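Local coordinates for 457aa long hypothetical protein (Pyrococcus horikoshii, PDB 2CSU), which is a protein of unassigned function built from a Rossmann-like CoA-binding domain followed by two domains of the succinyl-CoA ligase type, at residues D66-V77 / V89-F99; E26-K36 / V137-T145. All coordinates share one frame; numbering follows the deposited sequence.

Interaction 1 (D66-V77 / V89-F99); sequences DLAIIVVPKRFV and VKGVVIITAGF
Leu67 to Ile70 pair in parallel with Gly91 to Ile94, residue for residue; the two short strand axes come within 4.7 Å and differ in direction by 17°. Gly91 N starts the ladder with a bond to Asp66 O (3.0 Å). Ala68 and Ile70 each bond to two residues of the other strand, as parallel pairing requires. Ala68 gives its N-H to Gly91 O and takes that of Val93 (Val93 N to Ala68 O 3.0 Å, 166° at the hydrogen). Two residues on, Ile70 does the same between Val93 O (2.7 Å from Ile70 N) and Ile95 N. The Asp66 carboxylate is bonded to Lys9 N and Gly10 N, at the start of strand 10-14.

On one face Ile69 lies alongside Val93, pointing the same way. Its CG1 lies beside the backbone N and the chain bends again at chi2 (-51°), which brings Ile69 CD1 to 3.7 Å from Val93 CB; its CG2 branch meets Ile95 CG1. On the other face the extended arm of Ile70 slants over Val92, Ile70 CD1 3.6 Å from Val92 CG1. Val77, in the first turn of the helix, sets its CB at the edge of the Phe99 ring, 3.9 Å from Phe99 CZ. Phe99 in turn packs on helix 104-120, where Glu109 also holds the ammonium of Lys74.

The ladder thus satisfies the polar groups of Ala68 and Ile70 while branched aliphatic side chains pack on both faces, as in the parallel sheet of a Rossmann-like domain; strand 67-70, helix 74-87 and strand 91-94 form its beta-alpha-beta unit.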
loop_
_atom_site.group_PDB
_atom_site.type_symbol
_atom_site.label_atom_id
_atom_site.label_comp_id
_atom_site.label_asym_id
_atom_site.label_seq_id
_atom_site.Cartn_x
_atom_site.Cartn_y
_atom_site.Cartn_z
ATOM N N ASP A 66 -26.261 -29.104 8.881
ATOM C CA ASP A 66 -25.335 -28.916 9.997
ATOM C C ASP A 66 -24.881 -27.461 10.137
ATOM O O ASP A 66 -24.180 -27.087 11.064
ATOM C CB ASP A 66 -24.129 -29.859 9.842
ATOM C CG ASP A 66 -23.412 -29.611 8.521
ATOM O OD1 ASP A 66 -24.064 -29.132 7.593
ATOM O OD2 ASP A 66 -22.230 -29.944 8.422
ATOM N N LEU A 67 -25.291 -26.634 9.156
ATOM C CA LEU A 67 -24.984 -25.206 9.243
ATOM C C LEU A 67 -26.128 -24.355 8.694
ATOM O O LEU A 67 -26.662 -24.612 7.624
ATOM C CB LEU A 67 -23.716 -24.930 8.438
ATOM C CG LEU A 67 -23.428 -23.435 8.295
ATOM C CD1 LEU A 67 -23.136 -22.778 9.644
ATOM C CD2 LEU A 67 -22.214 -23.144 7.414
ATOM N N ALA A 68 -26.453 -23.309 9.444
ATOM C CA ALA A 68 -27.495 -22.390 9.018
ATOM C C ALA A 68 -27.026 -20.962 9.181
ATOM O O ALA A 68 -26.311 -20.639 10.127
ATOM C CB ALA A 68 -28.770 -22.609 9.835
ATOM N N ILE A 69 -27.434 -20.108 8.251
ATOM C CA ILE A 69 -27.091 -18.705 8.313
ATOM C C ILE A 69 -28.399 -17.973 8.550
ATOM O O ILE A 69 -29.332 -18.074 7.744
ATOM C CB ILE A 69 -26.491 -18.187 6.998
ATOM C CG1 ILE A 69 -25.410 -19.148 6.469
ATOM C CG2 ILE A 69 -25.958 -16.776 7.217
ATOM C CD1 ILE A 69 -24.348 -19.545 7.477
ATOM N N ILE A 70 -28.487 -17.253 9.662
ATOM C CA ILE A 70 -29.695 -16.526 9.957
ATOM C C ILE A 70 -29.510 -15.080 9.540
ATOM O O ILE A 70 -28.703 -14.342 10.110
ATOM C CB ILE A 70 -30.054 -16.653 11.440
ATOM C CG1 ILE A 70 -30.301 -18.136 11.761
ATOM C CG2 ILE A 70 -31.275 -15.809 11.754
ATOM C CD1 ILE A 70 -30.786 -18.434 13.189
ATOM N N VAL A 71 -30.258 -14.696 8.510
ATOM C CA VAL A 71 -30.196 -13.354 7.961
ATOM C C VAL A 71 -31.595 -12.789 7.772
ATOM O O VAL A 71 -31.940 -12.207 6.750
ATOM C CB VAL A 71 -29.436 -13.406 6.636
ATOM C CG1 VAL A 71 -30.244 -14.189 5.599
ATOM C CG2 VAL A 71 -29.189 -11.994 6.130
ATOM N N VAL A 72 -32.430 -13.043 8.794
ATOM C CA VAL A 72 -33.753 -12.441 8.820
ATOM C C VAL A 72 -33.796 -11.274 9.813
ATOM O O VAL A 72 -32.867 -11.038 10.572
ATOM C CB VAL A 72 -34.753 -13.519 9.225
ATOM C CG1 VAL A 72 -34.816 -14.595 8.145
ATOM C CG2 VAL A 72 -34.325 -14.146 10.539
ATOM N N PRO A 73 -34.893 -10.501 9.739
ATOM C CA PRO A 73 -35.126 -9.409 10.676
ATOM C C PRO A 73 -35.081 -9.862 12.143
ATOM O O PRO A 73 -35.373 -10.994 12.494
ATOM C CB PRO A 73 -36.482 -8.794 10.333
ATOM C CG PRO A 73 -36.795 -9.182 8.890
ATOM C CD PRO A 73 -35.945 -10.532 8.742
ATOM N N LYS A 74 -34.647 -8.914 13.002
ATOM C CA LYS A 74 -34.384 -9.224 14.404
ATOM C C LYS A 74 -35.507 -10.028 15.069
ATOM O O LYS A 74 -35.276 -11.020 15.745
ATOM C CB LYS A 74 -34.174 -7.892 15.134
ATOM C CG LYS A 74 -33.757 -8.069 16.595
ATOM C CD LYS A 74 -34.812 -7.524 17.562
ATOM C CE LYS A 74 -34.194 -6.731 18.720
ATOM N NZ LYS A 74 -35.128 -6.672 19.847
ATOM N N ARG A 75 -36.762 -9.561 14.885
ATOM C CA ARG A 75 -37.826 -10.170 15.688
ATOM C C ARG A 75 -38.037 -11.657 15.361
ATOM O O ARG A 75 -38.680 -12.397 16.095
ATOM C CB ARG A 75 -39.118 -9.392 15.435
ATOM C CG ARG A 75 -39.620 -9.545 13.999
ATOM C CD ARG A 75 -40.870 -8.700 13.733
ATOM N NE ARG A 75 -41.349 -8.905 12.363
ATOM C CZ ARG A 75 -40.797 -8.149 11.398
ATOM N NH1 ARG A 75 -39.855 -7.270 11.697
ATOM N NH2 ARG A 75 -41.208 -8.286 10.132
ATOM N N PHE A 76 -37.444 -12.169 14.286
ATOM C CA PHE A 76 -37.592 -13.586 13.965
ATOM C C PHE A 76 -36.409 -14.473 14.352
ATOM O O PHE A 76 -36.522 -15.699 14.327
ATOM C CB PHE A 76 -37.849 -13.780 12.463
ATOM C CG PHE A 76 -39.076 -13.080 11.956
ATOM C CD1 PHE A 76 -40.323 -13.337 12.514
ATOM C CD2 PHE A 76 -38.987 -12.161 10.920
ATOM C CE1 PHE A 76 -41.469 -12.681 12.048
ATOM C CE2 PHE A 76 -40.117 -11.506 10.452
ATOM C CZ PHE A 76 -41.366 -11.768 11.021
ATOM N N VAL A 77 -35.283 -13.868 14.711
ATOM C CA VAL A 77 -34.087 -14.642 15.036
ATOM C C VAL A 77 -34.238 -15.707 16.125
ATOM O O VAL A 77 -33.689 -16.804 16.006
ATOM C CB VAL A 77 -32.912 -13.699 15.385
ATOM C CG1 VAL A 77 -31.672 -14.508 15.789
ATOM C CG2 VAL A 77 -32.603 -12.825 14.191
ATOM N N VAL A 89 -29.397 -28.652 13.748
ATOM C CA VAL A 89 -28.285 -27.890 13.196
ATOM C C VAL A 89 -27.133 -27.779 14.199
ATOM O O VAL A 89 -27.322 -27.584 15.391
ATOM C CB VAL A 89 -28.799 -26.499 12.827
ATOM C CG1 VAL A 89 -27.629 -25.602 12.429
ATOM C CG2 VAL A 89 -29.773 -26.600 11.666
ATOM N N LYS A 90 -25.903 -27.954 13.680
ATOM C CA LYS A 90 -24.750 -27.933 14.572
ATOM C C LYS A 90 -24.265 -26.509 14.854
ATOM O O LYS A 90 -24.038 -26.111 15.990
ATOM C CB LYS A 90 -23.632 -28.768 13.939
ATOM C CG LYS A 90 -23.903 -30.272 14.050
ATOM C CD LYS A 90 -22.959 -31.106 13.178
ATOM C CE LYS A 90 -23.258 -32.610 13.254
ATOM N NZ LYS A 90 -23.858 -33.059 11.999
ATOM N N GLY A 91 -24.077 -25.742 13.764
ATOM C CA GLY A 91 -23.573 -24.382 13.923
ATOM C C GLY A 91 -24.478 -23.348 13.247
ATOM O O GLY A 91 -25.120 -23.599 12.235
ATOM N N VAL A 92 -24.543 -22.155 13.872
ATOM C CA VAL A 92 -25.362 -21.084 13.311
ATOM C C VAL A 92 -24.589 -19.761 13.228
ATOM O O VAL A 92 -23.966 -19.314 14.183
ATOM C CB VAL A 92 -26.598 -20.911 14.197
ATOM C CG1 VAL A 92 -27.472 -19.779 13.656
ATOM C CG2 VAL A 92 -27.403 -22.198 14.221
ATOM N N VAL A 93 -24.652 -19.141 12.057
ATOM C CA VAL A 93 -24.058 -17.841 11.859
ATOM C C VAL A 93 -25.247 -16.894 11.808
ATOM O O VAL A 93 -26.126 -17.030 10.938
ATOM C CB VAL A 93 -23.310 -17.710 10.522
ATOM C CG1 VAL A 93 -22.902 -16.246 10.334
ATOM C CG2 VAL A 93 -22.071 -18.631 10.490
ATOM N N ILE A 94 -25.284 -15.957 12.747
ATOM C CA ILE A 94 -26.357 -14.969 12.824
ATOM C C ILE A 94 -25.810 -13.658 12.289
ATOM O O ILE A 94 -25.026 -12.978 12.959
ATOM C CB ILE A 94 -26.845 -14.749 14.291
ATOM C CG1 ILE A 94 -27.426 -16.053 14.849
ATOM C CG2 ILE A 94 -27.919 -13.648 14.336
ATOM C CD1 ILE A 94 -27.849 -15.962 16.295
ATOM N N ILE A 95 -26.220 -13.314 11.074
ATOM C CA ILE A 95 -25.767 -12.094 10.435
ATOM C C ILE A 95 -26.498 -10.904 11.020
ATOM O O ILE A 95 -25.919 -9.846 11.236
ATOM C CB ILE A 95 -26.025 -12.149 8.908
ATOM C CG1 ILE A 95 -25.055 -13.130 8.256
ATOM C CG2 ILE A 95 -25.900 -10.763 8.302
ATOM C CD1 ILE A 95 -23.598 -12.743 8.397
ATOM N N THR A 96 -27.775 -11.101 11.301
ATOM C CA THR A 96 -28.624 -10.051 11.846
ATOM C C THR A 96 -28.099 -9.299 13.070
ATOM O O THR A 96 -27.552 -9.886 14.008
ATOM C CB THR A 96 -29.991 -10.627 12.173
ATOM O OG1 THR A 96 -30.457 -11.348 11.028
ATOM C CG2 THR A 96 -30.991 -9.505 12.523
ATOM N N ALA A 97 -28.293 -7.989 13.036
ATOM C CA ALA A 97 -27.930 -7.084 14.117
ATOM C C ALA A 97 -29.149 -6.705 14.958
ATOM O O ALA A 97 -30.262 -7.160 14.742
ATOM C CB ALA A 97 -27.311 -5.831 13.501
ATOM N N GLY A 98 -28.893 -5.866 15.980
ATOM C CA GLY A 98 -29.983 -5.417 16.839
ATOM C C GLY A 98 -29.922 -6.082 18.214
ATOM O O GLY A 98 -30.892 -6.126 18.965
ATOM N N PHE A 99 -28.738 -6.646 18.524
ATOM C CA PHE A 99 -28.582 -7.338 19.796
ATOM C C PHE A 99 -27.657 -6.588 20.779
ATOM O O PHE A 99 -27.866 -5.428 21.110
ATOM C CB PHE A 99 -28.077 -8.758 19.516
ATOM C CG PHE A 99 -29.141 -9.535 18.786
ATOM C CD1 PHE A 99 -30.197 -10.097 19.496
ATOM C CD2 PHE A 99 -29.076 -9.679 17.407
ATOM C CE1 PHE A 99 -31.190 -10.796 18.821
ATOM C CE2 PHE A 99 -30.076 -10.380 16.740
ATOM C CZ PHE A 99 -31.137 -10.940 17.441
#

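Interaction 2 (E26-K36 / V137-T145); sequences EVFKNLKEYKK and VDLNATFIT
Asn30 points its side chain at the strand, where Asn30 ND2 donates to Thr142 O at 2.7 Å. The amide reaches it with CG beside its own backbone N, and approaches from above the carbonyl plane, 42° out of it. The Asn140 amide slants across that of Asn30, their planes 41° apart. Asn140 ND2 makes a nearly straight bond to Ile144 O at 2.9 Å, which fixes the rotation of this amide. A water donates to both Asn30 O and Asp138 O and accepts from Asn140 N, bridging the segments.

Tyr34 swings its ring to the strand with CG trans to its N (chi1 -174°). Leu139 CD1 sits over one face in a CH-pi contact, 3.8 Å from the centroid of the Tyr34 ring and close to the ring normal, while Val137 CG2 lies in plane at the rim. Leu31 CD2 reaches both Leu139 CD1 and Ala141 CB.

The segment axes of helix 26-31 and strand 139-142 run antiparallel, 7.0 Å apart. Val27 and Leu31 also rest on Val13 of strand 10-14, Tyr34 reaches Ile11 there, and strand 131-134 pairs with 139-142; Phe143 meets Phe381 of the second subunit edge-to-face.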
loop_
_atom_site.group_PDB
_atom_site.type_symbol
_atom_site.label_atom_id
_atom_site.label_comp_id
_atom_site.label_asym_id
_atom_site.label_seq_id
_atom_site.Cartn_x
_atom_site.Cartn_y
_atom_site.Cartn_z
ATOM N N GLU A 26 -27.502 -11.571 -0.995
ATOM C CA GLU A 26 -26.074 -11.739 -1.245
ATOM C C GLU A 26 -25.518 -13.028 -0.647
ATOM O O GLU A 26 -24.615 -13.651 -1.207
ATOM C CB GLU A 26 -25.287 -10.558 -0.665
ATOM C CG GLU A 26 -25.554 -9.195 -1.284
ATOM C CD GLU A 26 -25.273 -9.147 -2.777
ATOM O OE1 GLU A 26 -24.326 -9.829 -3.239
ATOM O OE2 GLU A 26 -25.995 -8.405 -3.486
ATOM N N VAL A 27 -26.039 -13.419 0.508
ATOM C CA VAL A 27 -25.557 -14.619 1.155
ATOM C C VAL A 27 -25.883 -15.853 0.310
ATOM O O VAL A 27 -25.017 -16.707 0.076
ATOM C CB VAL A 27 -26.181 -14.784 2.560
ATOM C CG1 VAL A 27 -25.769 -16.105 3.151
ATOM C CG2 VAL A 27 -25.762 -13.627 3.466
ATOM N N PHE A 28 -27.132 -15.958 -0.139
ATOM C CA PHE A 28 -27.444 -17.129 -0.943
ATOM C C PHE A 28 -26.707 -17.085 -2.282
ATOM O O PHE A 28 -26.256 -18.089 -2.819
ATOM C CB PHE A 28 -28.957 -17.151 -1.175
ATOM C CG PHE A 28 -29.363 -18.469 -1.767
ATOM C CD1 PHE A 28 -29.204 -19.633 -1.026
ATOM C CD2 PHE A 28 -29.906 -18.516 -3.040
ATOM C CE1 PHE A 28 -29.598 -20.850 -1.565
ATOM C CE2 PHE A 28 -30.300 -19.741 -3.571
ATOM C CZ PHE A 28 -30.149 -20.911 -2.837
ATOM N N LYS A 29 -26.627 -15.862 -2.839
ATOM C CA LYS A 29 -25.903 -15.684 -4.090
ATOM C C LYS A 29 -24.469 -16.202 -3.974
ATOM O O LYS A 29 -23.957 -16.917 -4.827
ATOM C CB LYS A 29 -25.885 -14.193 -4.420
ATOM C CG LYS A 29 -24.678 -13.806 -5.276
ATOM C CD LYS A 29 -25.031 -12.772 -6.346
ATOM C CE LYS A 29 -24.516 -11.370 -6.001
ATOM N NZ LYS A 29 -25.623 -10.415 -6.036
ATOM N N ASN A 30 -23.804 -15.779 -2.887
ATOM C CA ASN A 30 -22.431 -16.217 -2.676
ATOM C C ASN A 30 -22.354 -17.728 -2.456
ATOM O O ASN A 30 -21.395 -18.385 -2.838
ATOM C CB ASN A 30 -21.878 -15.481 -1.456
ATOM C CG ASN A 30 -21.626 -14.040 -1.815
ATOM O OD1 ASN A 30 -21.112 -13.717 -2.882
ATOM N ND2 ASN A 30 -21.992 -13.151 -0.878
ATOM N N LEU A 31 -23.335 -18.326 -1.788
ATOM C CA LEU A 31 -23.266 -19.755 -1.513
ATOM C C LEU A 31 -23.600 -20.629 -2.717
ATOM O O LEU A 31 -23.524 -21.859 -2.633
ATOM C CB LEU A 31 -24.180 -20.114 -0.330
ATOM C CG LEU A 31 -23.653 -19.558 1.002
ATOM C CD1 LEU A 31 -24.596 -19.900 2.144
ATOM C CD2 LEU A 31 -22.264 -20.133 1.260
ATOM N N LYS A 32 -23.973 -20.004 -3.831
ATOM C CA LYS A 32 -24.263 -20.806 -5.011
ATOM C C LYS A 32 -22.983 -21.421 -5.578
ATOM O O LYS A 32 -22.996 -22.337 -6.392
ATOM C CB LYS A 32 -24.904 -19.891 -6.055
ATOM C CG LYS A 32 -26.324 -19.473 -5.668
ATOM C CD LYS A 32 -27.379 -20.089 -6.588
ATOM C CE LYS A 32 -27.698 -19.200 -7.794
ATOM N NZ LYS A 32 -28.979 -19.600 -8.372
ATOM N N GLU A 33 -21.847 -20.851 -5.139
ATOM C CA GLU A 33 -20.552 -21.347 -5.594
ATOM C C GLU A 33 -20.052 -22.513 -4.735
ATOM O O GLU A 33 -19.000 -23.094 -4.969
ATOM C CB GLU A 33 -19.552 -20.191 -5.535
ATOM C CG GLU A 33 -19.855 -19.099 -6.562
ATOM C CD GLU A 33 -18.888 -17.953 -6.376
ATOM O OE1 GLU A 33 -17.696 -18.203 -6.268
ATOM O OE2 GLU A 33 -19.341 -16.811 -6.323
ATOM N N TYR A 34 -20.830 -22.824 -3.682
ATOM C CA TYR A 34 -20.429 -23.900 -2.784
ATOM C C TYR A 34 -21.071 -25.237 -3.179
ATOM O O TYR A 34 -22.269 -25.455 -3.042
ATOM C CB TYR A 34 -20.844 -23.505 -1.365
ATOM C CG TYR A 34 -20.329 -24.498 -0.390
ATOM C CD1 TYR A 34 -18.968 -24.550 -0.100
ATOM C CD2 TYR A 34 -21.198 -25.411 0.207
ATOM C CE1 TYR A 34 -18.480 -25.505 0.778
ATOM C CE2 TYR A 34 -20.709 -26.373 1.076
ATOM C CZ TYR A 34 -19.355 -26.426 1.357
ATOM O OH TYR A 34 -18.865 -27.367 2.240
ATOM N N LYS A 35 -20.225 -26.143 -3.720
ATOM C CA LYS A 35 -20.743 -27.407 -4.234
ATOM C C LYS A 35 -20.222 -28.630 -3.462
ATOM O O LYS A 35 -20.570 -29.770 -3.738
ATOM C CB LYS A 35 -20.340 -27.518 -5.703
ATOM C CG LYS A 35 -20.503 -26.192 -6.442
ATOM C CD LYS A 35 -21.782 -26.153 -7.277
ATOM C CE LYS A 35 -21.739 -25.067 -8.361
ATOM N NZ LYS A 35 -22.801 -24.095 -8.122
ATOM N N LYS A 36 -19.314 -28.372 -2.502
ATOM C CA LYS A 36 -18.854 -29.478 -1.672
ATOM C C LYS A 36 -19.925 -29.873 -0.652
ATOM O O LYS A 36 -19.726 -30.696 0.232
ATOM C CB LYS A 36 -17.567 -29.059 -0.966
ATOM C CG LYS A 36 -16.410 -30.000 -1.300
ATOM C CD LYS A 36 -15.381 -30.084 -0.177
ATOM C CE LYS A 36 -14.140 -30.879 -0.590
ATOM N NZ LYS A 36 -13.252 -31.023 0.562
ATOM N N VAL A 137 -12.602 -24.508 -0.135
ATOM C CA VAL A 137 -13.708 -25.242 -0.741
ATOM C C VAL A 137 -14.803 -24.296 -1.246
ATOM O O VAL A 137 -15.982 -24.626 -1.273
ATOM C CB VAL A 137 -14.280 -26.197 0.308
ATOM C CG1 VAL A 137 -13.214 -27.206 0.732
ATOM C CG2 VAL A 137 -14.747 -25.424 1.524
ATOM N N ASP A 138 -14.413 -23.101 -1.689
ATOM C CA ASP A 138 -15.332 -22.119 -2.249
ATOM C C ASP A 138 -16.566 -21.862 -1.374
ATOM O O ASP A 138 -17.691 -21.745 -1.882
ATOM C CB ASP A 138 -15.777 -22.556 -3.659
ATOM C CG ASP A 138 -14.619 -22.614 -4.657
ATOM O OD1 ASP A 138 -14.807 -23.168 -5.762
ATOM O OD2 ASP A 138 -13.522 -22.104 -4.351
ATOM N N LEU A 139 -16.352 -21.773 -0.065
ATOM C CA LEU A 139 -17.435 -21.516 0.879
ATOM C C LEU A 139 -17.387 -20.051 1.312
ATOM O O LEU A 139 -16.451 -19.628 1.983
ATOM C CB LEU A 139 -17.291 -22.410 2.111
ATOM C CG LEU A 139 -18.214 -22.085 3.303
ATOM C CD1 LEU A 139 -19.593 -22.702 3.086
ATOM C CD2 LEU A 139 -17.597 -22.640 4.591
ATOM N N ASN A 140 -18.394 -19.279 0.914
ATOM C CA ASN A 140 -18.464 -17.872 1.267
ATOM C C ASN A 140 -19.836 -17.549 1.852
ATOM O O ASN A 140 -20.711 -17.021 1.166
ATOM C CB ASN A 140 -18.170 -17.010 0.029
ATOM C CG ASN A 140 -18.179 -15.521 0.329
ATOM O OD1 ASN A 140 -17.880 -15.102 1.443
ATOM N ND2 ASN A 140 -18.518 -14.707 -0.680
ATOM N N ALA A 141 -20.009 -17.896 3.127
ATOM C CA ALA A 141 -21.240 -17.647 3.866
ATOM C C ALA A 141 -21.178 -16.207 4.398
ATOM O O ALA A 141 -21.113 -15.966 5.616
ATOM C CB ALA A 141 -21.354 -18.635 5.017
ATOM N N THR A 142 -21.198 -15.260 3.466
ATOM C CA THR A 142 -21.122 -13.840 3.776
ATOM C C THR A 142 -21.932 -13.045 2.757
ATOM O O THR A 142 -22.425 -13.609 1.768
ATOM C CB THR A 142 -19.653 -13.346 3.690
ATOM O OG1 THR A 142 -19.189 -13.411 2.333
ATOM C CG2 THR A 142 -18.768 -14.194 4.529
ATOM N N PHE A 143 -22.076 -11.738 2.990
ATOM C CA PHE A 143 -22.779 -10.895 2.040
ATOM C C PHE A 143 -21.790 -9.983 1.314
ATOM O O PHE A 143 -22.150 -8.927 0.804
ATOM C CB PHE A 143 -23.905 -10.096 2.716
ATOM C CG PHE A 143 -23.461 -9.248 3.876
ATOM C CD1 PHE A 143 -22.895 -7.993 3.666
ATOM C CD2 PHE A 143 -23.620 -9.701 5.175
ATOM C CE1 PHE A 143 -22.499 -7.203 4.742
ATOM C CE2 PHE A 143 -23.229 -8.924 6.261
ATOM C CZ PHE A 143 -22.667 -7.673 6.048
ATOM N N ILE A 144 -20.535 -10.412 1.255
ATOM C CA ILE A 144 -19.497 -9.658 0.549
ATOM C C ILE A 144 -18.725 -10.604 -0.371
ATOM O O ILE A 144 -18.822 -11.818 -0.241
ATOM C CB ILE A 144 -18.499 -8.959 1.531
ATOM C CG1 ILE A 144 -17.687 -9.998 2.299
ATOM C CG2 ILE A 144 -19.264 -8.039 2.494
ATOM C CD1 ILE A 144 -16.558 -9.374 3.121
ATOM N N THR A 145 -17.968 -10.061 -1.315
ATOM C CA THR A 145 -17.221 -10.913 -2.238
ATOM C C THR A 145 -16.189 -11.785 -1.501
ATOM O O THR A 145 -15.620 -11.372 -0.489
ATOM C CB THR A 145 -16.519 -10.052 -3.332
ATOM O OG1 THR A 145 -16.004 -10.910 -4.353
ATOM C CG2 THR A 145 -15.375 -9.263 -2.745
HETATM O O HOH W 1 -19.995 -19.990 -1.485
HETATM O O HOH W 2 -18.764 -16.839 -3.272
HETATM O O HOH W 3 -18.030 -13.583 -4.309
HETATM O O HOH W 4 -17.125 -24.155 -6.849
HETATM O O HOH W 5 -17.547 -26.365 -2.909
#

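After strand 10-14 the chain enters helix 23-31 and the turn after it, which form one side of interaction 2. It then runs through strand 67-70, helix 74-87 and strand 91-94, where interaction 1 closes a short, almost wholly helical connection of 11 residues. Only at 137-145 does interaction 2 close its own loop of 100 residues, so interaction 1 is enclosed by it without crossing. Interaction 1 joins neighbouring strands within the parallel five-stranded sheet; interaction 2 ties a helix packed on that sheet to an edge of the following mixed sheet. Their centres lie about 16 Å apart, and they touch where Ile95 CG2 meets Phe143 CE2 at 3.8 Å and Ile69 CD1 meets Ala141 CB at 4.0 Å.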